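Local coordinates for DisA protein (Sorangium cellulosum, PDB 6CCA), which probably transfers methyl groups to carbon in the disorazol polyketide assembly line, acting as a gem-dimethylating methyltransferase domain, at residues E86-L91 and D123-S128; M76-R81 and E93-A98; S208-L213 and L243-S248. All coordinates share one frame; numbering follows the deposited sequence.

Contact 1 of 3, residues E86-L91 and D123-S128; sequences ESAATL and DRLFTS
The Asp123 carboxylate is gripped at both oxygens by residues 86-91, each through its syn lone pair: OD2 takes the Ser87 hydroxyl (OG to OD2 2.8 Å) and OD1 takes the amide of Ala89 (N to OD1 2.9 Å). The methyl groups of Ala88 and Ala89 also lie against OD1. This junction belongs to the three-stranded antiparallel sheet of a winged-helix-like unit, whose outer strand 85-87 runs directly into helix 88-95. Glu86 and Leu125 form a hydrogen-bonded pair, with Glu86 N to Leu125 O and Leu125 N to Glu86 O both at 2.9 Å and an N-H...O angle of 171° in the second. Ser87 and Arg124 follow as a non-hydrogen-bonded pair. The pairing carries over into the helix, because Ala88 N donates to Asp123 O (3.0 Å). Ser87 is the N-cap: its OG, anti to the backbone N (chi1 152°), accepts from Thr90 N and from Thr90 OG1 while donating to Asp123. The carboxylate thus fixes the capping hydroxyl and binds a first-turn amide, where its charge probably suits the helix N-terminus. On the face shared by Glu86 and Leu125, Leu125 packs against the first turn of the helix, its CD1 3.6 Å from Ala88 CA.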
loop_
_atom_site.group_PDB
_atom_site.type_symbol
_atom_site.label_atom_id
_atom_site.label_comp_id
_atom_site.label_asym_id
_atom_site.label_seq_id
_atom_site.Cartn_x
_atom_site.Cartn_y
_atom_site.Cartn_z
ATOM N N GLU A 86 -29.044 0.325 19.018
ATOM C CA GLU A 86 -29.447 -0.025 17.651
ATOM C C GLU A 86 -29.067 -1.470 17.432
ATOM O O GLU A 86 -28.186 -2.002 18.096
ATOM C CB GLU A 86 -28.649 0.784 16.607
ATOM C CG GLU A 86 -28.681 2.315 16.713
ATOM C CD GLU A 86 -29.937 2.881 16.110
ATOM O OE1 GLU A 86 -30.590 2.133 15.338
ATOM O OE2 GLU A 86 -30.273 4.050 16.425
ATOM N N SER A 87 -29.774 -2.102 16.524
ATOM C CA SER A 87 -29.299 -3.309 15.936
ATOM C C SER A 87 -28.394 -2.924 14.743
ATOM O O SER A 87 -28.857 -2.280 13.814
ATOM C CB SER A 87 -30.474 -4.134 15.435
ATOM O OG SER A 87 -30.085 -4.951 14.346
ATOM N N ALA A 88 -27.151 -3.411 14.771
ATOM C CA ALA A 88 -26.229 -3.356 13.636
ATOM C C ALA A 88 -26.867 -3.818 12.335
ATOM O O ALA A 88 -26.758 -3.133 11.307
ATOM C CB ALA A 88 -24.982 -4.175 13.921
ATOM N N ALA A 89 -27.556 -4.963 12.377
ATOM C CA ALA A 89 -28.175 -5.502 11.179
ATOM C C ALA A 89 -29.290 -4.588 10.683
ATOM O O ALA A 89 -29.383 -4.330 9.466
ATOM C CB ALA A 89 -28.682 -6.915 11.422
ATOM N N THR A 90 -30.089 -4.062 11.608
ATOM C CA THR A 90 -31.176 -3.175 11.245
ATOM C C THR A 90 -30.688 -1.845 10.700
ATOM O O THR A 90 -31.165 -1.349 9.669
ATOM C CB THR A 90 -32.032 -2.843 12.469
ATOM O OG1 THR A 90 -32.548 -4.059 13.004
ATOM C CG2 THR A 90 -33.178 -1.943 12.079
ATOM N N LEU A 91 -29.734 -1.273 11.406
ATOM C CA LEU A 91 -29.106 -0.043 10.975
ATOM C C LEU A 91 -28.497 -0.141 9.585
ATOM O O LEU A 91 -28.714 0.704 8.799
ATOM C CB LEU A 91 -28.056 0.367 11.975
ATOM C CG LEU A 91 -27.353 1.698 11.797
ATOM C CD1 LEU A 91 -28.328 2.837 11.883
ATOM C CD2 LEU A 91 -26.222 1.864 12.767
ATOM N N ASP A 123 -24.956 -8.132 18.126
ATOM C CA ASP A 123 -25.622 -7.234 17.212
ATOM C C ASP A 123 -26.008 -5.921 17.842
ATOM O O ASP A 123 -26.503 -5.060 17.186
ATOM C CB ASP A 123 -26.872 -7.910 16.666
ATOM C CG ASP A 123 -27.677 -7.039 15.765
ATOM O OD1 ASP A 123 -27.290 -6.804 14.625
ATOM O OD2 ASP A 123 -28.731 -6.614 16.171
ATOM N N ARG A 124 -25.788 -5.790 19.132
ATOM C CA ARG A 124 -26.255 -4.635 19.850
ATOM C C ARG A 124 -25.253 -3.512 20.040
ATOM O O ARG A 124 -24.235 -3.667 20.651
ATOM C CB ARG A 124 -26.858 -5.018 21.190
ATOM C CG ARG A 124 -27.382 -3.823 21.917
ATOM C CD ARG A 124 -28.355 -4.178 23.002
ATOM N NE ARG A 124 -28.140 -3.275 24.107
ATOM C CZ ARG A 124 -29.019 -2.426 24.588
ATOM N NH1 ARG A 124 -30.263 -2.389 24.138
ATOM N NH2 ARG A 124 -28.645 -1.643 25.568
ATOM N N LEU A 125 -25.642 -2.357 19.540
ATOM C CA LEU A 125 -24.849 -1.163 19.565
ATOM C C LEU A 125 -25.412 -0.167 20.553
ATOM O O LEU A 125 -26.563 0.085 20.543
ATOM C CB LEU A 125 -24.846 -0.544 18.178
ATOM C CG LEU A 125 -24.500 -1.484 17.050
ATOM C CD1 LEU A 125 -24.632 -0.835 15.697
ATOM C CD2 LEU A 125 -23.135 -2.096 17.239
ATOM N N PHE A 126 -24.576 0.381 21.388
ATOM C CA PHE A 126 -25.002 1.314 22.391
ATOM C C PHE A 126 -24.085 2.511 22.304
ATOM O O PHE A 126 -22.848 2.378 22.439
ATOM C CB PHE A 126 -24.877 0.706 23.789
ATOM C CG PHE A 126 -25.473 1.581 24.866
ATOM C CD1 PHE A 126 -26.833 1.810 24.903
ATOM C CD2 PHE A 126 -24.669 2.174 25.819
ATOM C CE1 PHE A 126 -27.374 2.624 25.907
ATOM C CE2 PHE A 126 -25.192 3.003 26.782
ATOM C CZ PHE A 126 -26.543 3.191 26.855
ATOM N N THR A 127 -24.668 3.705 22.147
ATOM C CA THR A 127 -23.824 4.917 22.126
ATOM C C THR A 127 -23.481 5.310 23.507
ATOM O O THR A 127 -24.380 5.497 24.382
ATOM C CB THR A 127 -24.484 6.144 21.422
ATOM O OG1 THR A 127 -25.845 6.333 21.878
ATOM C CG2 THR A 127 -24.612 5.920 20.011
ATOM N N SER A 128 -22.205 5.543 23.701
ATOM C CA SER A 128 -21.676 5.963 24.936
ATOM C C SER A 128 -21.791 7.437 25.168
ATOM O O SER A 128 -22.167 8.201 24.273
ATOM C CB SER A 128 -20.191 5.628 25.022
ATOM O OG SER A 128 -19.323 6.647 24.475
#

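Contact 2 of 3, residues M76-R81 and E93-A98; sequences MGAFQR and ERLGVA
Arg94 reaches over to Gly77 with a guanidinium whose other terminal nitrogen, NH1, is held in a salt bridge by Glu86 OE1. Its NH2 lies close to the Gly77 carbonyl oxygen, which sits at the edge of the guanidinium and in its plane, but the angle is poor and a hydrogen bond there is doubtful. CG anti to the backbone N (chi1 172°) sends the arginine chain from the helix towards the loop, and a bend at chi3 turns the flat group to the carbonyl and to the methyl of Ala78. The apolar half of the contact is carried by Leu95. Its CD2 lies 3.7 Å from Met76 CB, with Ala78 CB looser at 4.4 Å; the same methyl also abuts the carbonyl oxygen of Met76 (CD2 to O 3.5 Å). Met76 crosses Leu95 at about a right angle; its chain, bent at chi3 (87°), brings CE to 4.0 Å from Leu95 CB. The contact brings together two helix ends, each closed by a Schellman motif with a glycine of positive phi, Gly77 on one side and Gly96 on the other. Leu95 also rests on Phe73, and so packs the end of helix 88-95 against helix 55-75 and the loop leading to strand 85-87.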
loop_
_atom_site.group_PDB
_atom_site.type_symbol
_atom_site.label_atom_id
_atom_site.label_comp_id
_atom_site.label_asym_id
_atom_site.label_seq_id
_atom_site.Cartn_x
_atom_site.Cartn_y
_atom_site.Cartn_z
ATOM N N MET A 76 -25.682 10.754 8.440
ATOM C CA MET A 76 -26.681 9.823 7.951
ATOM C C MET A 76 -27.857 9.558 8.934
ATOM O O MET A 76 -28.683 8.691 8.651
ATOM C CB MET A 76 -26.009 8.531 7.557
ATOM C CG MET A 76 -25.084 8.656 6.355
ATOM S SD MET A 76 -24.014 7.252 6.118
ATOM C CE MET A 76 -25.065 6.225 5.145
ATOM N N GLY A 77 -27.907 10.261 10.064
ATOM C CA GLY A 77 -28.975 10.107 11.062
ATOM C C GLY A 77 -28.769 8.950 12.021
ATOM O O GLY A 77 -29.742 8.339 12.490
ATOM N N ALA A 78 -27.512 8.606 12.283
ATOM C CA ALA A 78 -27.185 7.594 13.275
ATOM C C ALA A 78 -26.196 8.096 14.297
ATOM O O ALA A 78 -25.333 8.999 14.068
ATOM C CB ALA A 78 -26.690 6.312 12.600
ATOM N N PHE A 79 -26.346 7.547 15.488
ATOM C CA PHE A 79 -25.505 7.842 16.573
ATOM C C PHE A 79 -25.424 9.319 16.905
ATOM O O PHE A 79 -24.371 9.789 17.297
ATOM C CB PHE A 79 -24.069 7.304 16.288
ATOM C CG PHE A 79 -24.018 5.898 15.863
ATOM C CD1 PHE A 79 -24.878 4.948 16.398
ATOM C CD2 PHE A 79 -23.037 5.469 14.963
ATOM C CE1 PHE A 79 -24.814 3.625 16.030
ATOM C CE2 PHE A 79 -22.972 4.154 14.586
ATOM C CZ PHE A 79 -23.869 3.209 15.096
ATOM N N GLN A 80 -26.553 10.037 16.823
ATOM C CA GLN A 80 -26.569 11.449 17.110
ATOM C C GLN A 80 -26.514 11.775 18.570
ATOM O O GLN A 80 -26.050 12.857 18.934
ATOM C CB GLN A 80 -27.764 12.133 16.418
ATOM C CG GLN A 80 -27.552 12.153 14.919
ATOM C CD GLN A 80 -28.829 12.227 14.098
ATOM O OE1 GLN A 80 -29.008 13.156 13.294
ATOM N NE2 GLN A 80 -29.690 11.234 14.243
ATOM N N ARG A 81 -26.889 10.799 19.434
ATOM C CA ARG A 81 -27.044 11.060 20.850
ATOM C C ARG A 81 -26.512 9.880 21.693
ATOM O O ARG A 81 -26.642 8.741 21.254
ATOM C CB ARG A 81 -28.558 11.240 21.131
ATOM C CG ARG A 81 -29.134 12.610 20.698
ATOM C CD ARG A 81 -30.669 12.647 20.590
ATOM N NE ARG A 81 -31.135 12.000 19.355
ATOM C CZ ARG A 81 -31.254 12.586 18.152
ATOM N NH1 ARG A 81 -30.958 13.876 17.965
ATOM N NH2 ARG A 81 -31.683 11.867 17.112
ATOM N N GLU A 93 -29.253 -1.833 7.106
ATOM C CA GLU A 93 -30.370 -1.804 6.137
ATOM C C GLU A 93 -30.997 -0.460 6.117
ATOM O O GLU A 93 -31.268 0.097 5.071
ATOM C CB GLU A 93 -31.453 -2.870 6.468
ATOM C CG GLU A 93 -30.915 -4.296 6.700
ATOM C CD GLU A 93 -29.809 -4.730 5.728
ATOM O OE1 GLU A 93 -29.819 -4.258 4.570
ATOM O OE2 GLU A 93 -28.938 -5.559 6.101
ATOM N N ARG A 94 -31.237 0.081 7.286
ATOM C CA ARG A 94 -31.819 1.383 7.346
ATOM C C ARG A 94 -30.962 2.493 6.717
ATOM O O ARG A 94 -31.508 3.446 6.148
ATOM C CB ARG A 94 -32.073 1.748 8.791
ATOM C CG ARG A 94 -32.508 3.199 8.947
ATOM C CD ARG A 94 -32.704 3.520 10.399
ATOM N NE ARG A 94 -31.991 4.729 10.787
ATOM C CZ ARG A 94 -31.413 4.912 11.970
ATOM N NH1 ARG A 94 -31.425 3.963 12.904
ATOM N NH2 ARG A 94 -30.806 6.044 12.224
ATOM N N LEU A 95 -29.633 2.410 6.854
ATOM C CA LEU A 95 -28.746 3.449 6.268
ATOM C C LEU A 95 -28.552 3.274 4.794
ATOM O O LEU A 95 -28.206 4.230 4.110
ATOM C CB LEU A 95 -27.349 3.419 6.934
ATOM C CG LEU A 95 -27.281 3.897 8.380
ATOM C CD1 LEU A 95 -25.876 3.697 8.940
ATOM C CD2 LEU A 95 -27.685 5.353 8.451
ATOM N N GLY A 96 -28.729 2.050 4.291
ATOM C CA GLY A 96 -28.667 1.793 2.835
ATOM C C GLY A 96 -27.302 1.321 2.369
ATOM O O GLY A 96 -26.961 1.422 1.210
ATOM N N VAL A 97 -26.529 0.764 3.278
ATOM C CA VAL A 97 -25.180 0.383 2.955
ATOM C C VAL A 97 -25.156 -0.668 1.866
ATOM O O VAL A 97 -25.895 -1.630 1.906
ATOM C CB VAL A 97 -24.478 -0.148 4.194
ATOM C CG1 VAL A 97 -23.102 -0.724 3.854
ATOM C CG2 VAL A 97 -24.413 0.949 5.233
ATOM N N ALA A 98 -24.276 -0.478 0.900
ATOM C CA ALA A 98 -24.237 -1.322 -0.255
ATOM C C ALA A 98 -23.716 -2.644 0.149
ATOM O O ALA A 98 -22.791 -2.743 0.963
ATOM C CB ALA A 98 -23.332 -0.731 -1.327
#

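Contact 3 of 3, residues S208-L213 and L243-S248; sequences SLLVFL and LEALSS
Helices 196-216 and 239-246 come closest at Leu210 and Leu246, whose CA atoms are 7.2 Å apart, and no hydrogen bond links the two segments. The join is made mainly by leucines. Leu246 enters among three side chains of the longer helix and uses a different atom for each: CD2 faces Leu209 CD1 at 4.2 Å, CD1 meets Leu210 CD2 at 3.9 Å, and CG lies 4.1 Å from Leu213 CD1. Its chain crosses that of Leu213 at about a right angle and that of Leu210 at a slant. Leu210 sets out along the flank of its helix, but with CG anti to the carbonyl carbon (chi1 -72°) its branched end swings across the gap. There CD2 also lies 3.8 Å from the carbonyl oxygen of Ala245, while CD1 stands 4.4 Å from Ala245 CB. Just beyond, the chain is tied back by Ser247, whose OG and N both reach Glu244 O from the same face of its carbonyl plane, OG at 2.9 Å. The arrangement fits the helical layer on one side of a class I methyltransferase sheet. Beneath the helix pair, Leu209 touches Val302 of strand 300-306, while Leu246 rests on Leu253 and Tyr255 of strand 253-257; these two strands flank strand 226-231, with which each pairs in parallel.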
loop_
_atom_site.group_PDB
_atom_site.type_symbol
_atom_site.label_atom_id
_atom_site.label_comp_id
_atom_site.label_asym_id
_atom_site.label_seq_id
_atom_site.Cartn_x
_atom_site.Cartn_y
_atom_site.Cartn_z
ATOM N N SER A 208 17.472 0.770 -2.783
ATOM C CA SER A 208 17.619 -0.637 -2.899
ATOM C C SER A 208 18.006 -1.020 -4.297
ATOM O O SER A 208 18.827 -1.903 -4.496
ATOM C CB SER A 208 16.364 -1.375 -2.474
ATOM O OG SER A 208 15.917 -1.098 -1.133
ATOM N N LEU A 209 17.366 -0.408 -5.294
ATOM C CA LEU A 209 17.632 -0.768 -6.656
ATOM C C LEU A 209 19.049 -0.378 -7.072
ATOM O O LEU A 209 19.734 -1.130 -7.793
ATOM C CB LEU A 209 16.578 -0.141 -7.606
ATOM C CG LEU A 209 15.122 -0.547 -7.342
ATOM C CD1 LEU A 209 14.233 0.263 -8.308
ATOM C CD2 LEU A 209 14.813 -2.027 -7.458
ATOM N N LEU A 210 19.487 0.803 -6.658
ATOM C CA LEU A 210 20.793 1.273 -7.018
ATOM C C LEU A 210 21.870 0.448 -6.341
ATOM O O LEU A 210 22.926 0.174 -6.947
ATOM C CB LEU A 210 20.907 2.736 -6.665
ATOM C CG LEU A 210 20.096 3.656 -7.590
ATOM C CD1 LEU A 210 20.272 5.092 -7.195
ATOM C CD2 LEU A 210 20.451 3.530 -9.062
ATOM N N VAL A 211 21.614 -0.000 -5.108
ATOM C CA VAL A 211 22.590 -0.888 -4.435
ATOM C C VAL A 211 22.686 -2.213 -5.171
ATOM O O VAL A 211 23.784 -2.790 -5.410
ATOM C CB VAL A 211 22.215 -1.025 -2.955
ATOM C CG1 VAL A 211 22.823 -2.269 -2.302
ATOM C CG2 VAL A 211 22.587 0.281 -2.276
ATOM N N PHE A 212 21.558 -2.681 -5.636
ATOM C CA PHE A 212 21.563 -3.910 -6.428
ATOM C C PHE A 212 22.389 -3.736 -7.690
ATOM O O PHE A 212 23.258 -4.589 -8.014
ATOM C CB PHE A 212 20.135 -4.335 -6.777
ATOM C CG PHE A 212 20.074 -5.640 -7.478
ATOM C CD1 PHE A 212 20.263 -5.734 -8.823
ATOM C CD2 PHE A 212 19.940 -6.809 -6.727
ATOM C CE1 PHE A 212 20.199 -6.990 -9.421
ATOM C CE2 PHE A 212 19.876 -8.047 -7.317
ATOM C CZ PHE A 212 20.025 -8.130 -8.677
ATOM N N LEU A 213 22.133 -2.674 -8.408
ATOM C CA LEU A 213 22.824 -2.429 -9.651
ATOM C C LEU A 213 24.319 -2.264 -9.422
ATOM O O LEU A 213 25.098 -2.766 -10.163
ATOM C CB LEU A 213 22.239 -1.243 -10.407
ATOM C CG LEU A 213 20.882 -1.556 -11.022
ATOM C CD1 LEU A 213 20.073 -0.330 -11.347
ATOM C CD2 LEU A 213 21.039 -2.369 -12.265
ATOM N N LEU A 243 12.615 5.741 -12.563
ATOM C CA LEU A 243 13.218 5.709 -13.881
ATOM C C LEU A 243 14.306 6.811 -13.976
ATOM O O LEU A 243 15.345 6.624 -14.573
ATOM C CB LEU A 243 12.127 5.911 -14.920
ATOM C CG LEU A 243 11.082 4.814 -15.018
ATOM C CD1 LEU A 243 10.091 5.162 -16.138
ATOM C CD2 LEU A 243 11.647 3.442 -15.259
ATOM N N GLU A 244 14.050 7.986 -13.433
ATOM C CA GLU A 244 15.068 9.024 -13.490
ATOM C C GLU A 244 16.330 8.582 -12.734
ATOM O O GLU A 244 17.463 8.758 -13.225
ATOM C CB GLU A 244 14.543 10.347 -12.953
ATOM C CG GLU A 244 15.545 11.496 -13.108
ATOM C CD GLU A 244 15.930 11.790 -14.586
ATOM O OE1 GLU A 244 15.223 11.411 -15.576
ATOM O OE2 GLU A 244 16.996 12.379 -14.801
ATOM N N ALA A 245 16.153 7.989 -11.552
ATOM C CA ALA A 245 17.347 7.541 -10.765
ATOM C C ALA A 245 18.087 6.437 -11.479
ATOM O O ALA A 245 19.318 6.285 -11.378
ATOM C CB ALA A 245 16.943 7.065 -9.369
ATOM N N LEU A 246 17.364 5.610 -12.215
ATOM C CA LEU A 246 18.005 4.481 -12.863
ATOM C C LEU A 246 18.625 4.814 -14.210
ATOM O O LEU A 246 19.308 3.968 -14.763
ATOM C CB LEU A 246 17.027 3.333 -13.002
ATOM C CG LEU A 246 16.967 2.319 -11.856
ATOM C CD1 LEU A 246 16.916 2.930 -10.491
ATOM C CD2 LEU A 246 15.748 1.436 -12.075
ATOM N N SER A 247 18.316 5.987 -14.757
ATOM C CA SER A 247 18.480 6.198 -16.203
ATOM C C SER A 247 19.966 6.195 -16.587
ATOM O O SER A 247 20.275 5.856 -17.703
ATOM C CB SER A 247 17.805 7.482 -16.694
ATOM O OG SER A 247 18.316 8.578 -15.976
ATOM N N SER A 248 20.853 6.540 -15.652
ATOM C CA SER A 248 22.303 6.434 -15.879
ATOM C C SER A 248 22.799 5.013 -16.062
ATOM O O SER A 248 23.921 4.858 -16.549
ATOM C CB SER A 248 23.098 7.071 -14.732
ATOM O OG SER A 248 23.031 6.262 -13.557
#

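How the contacts relate
Contacts 1 and 2 adjoin, their centres 10 Å apart, and share helix 88-95: contact 1 holds its beginning and contact 2 its end. Phe79 of contact 2 packs on Leu91 and Thr127 of contact 1, and Thr127 OG1 probably hydrogen-bonds to Arg81 O, so the two form one continuous, partly buried region. Their chemistry nonetheless differs, the first resting on strand pairing and helix capping, the second on apolar packing beside an arginine. Contact 3 stands apart, its centre 53 Å from that of contact 1 and 50 Å from that of contact 2, on the opposite side of the chain's centre. Buried against the methyltransferase sheet, it joins two different helices chiefly through aliphatic side chains, with no hydrogen bond between the segments.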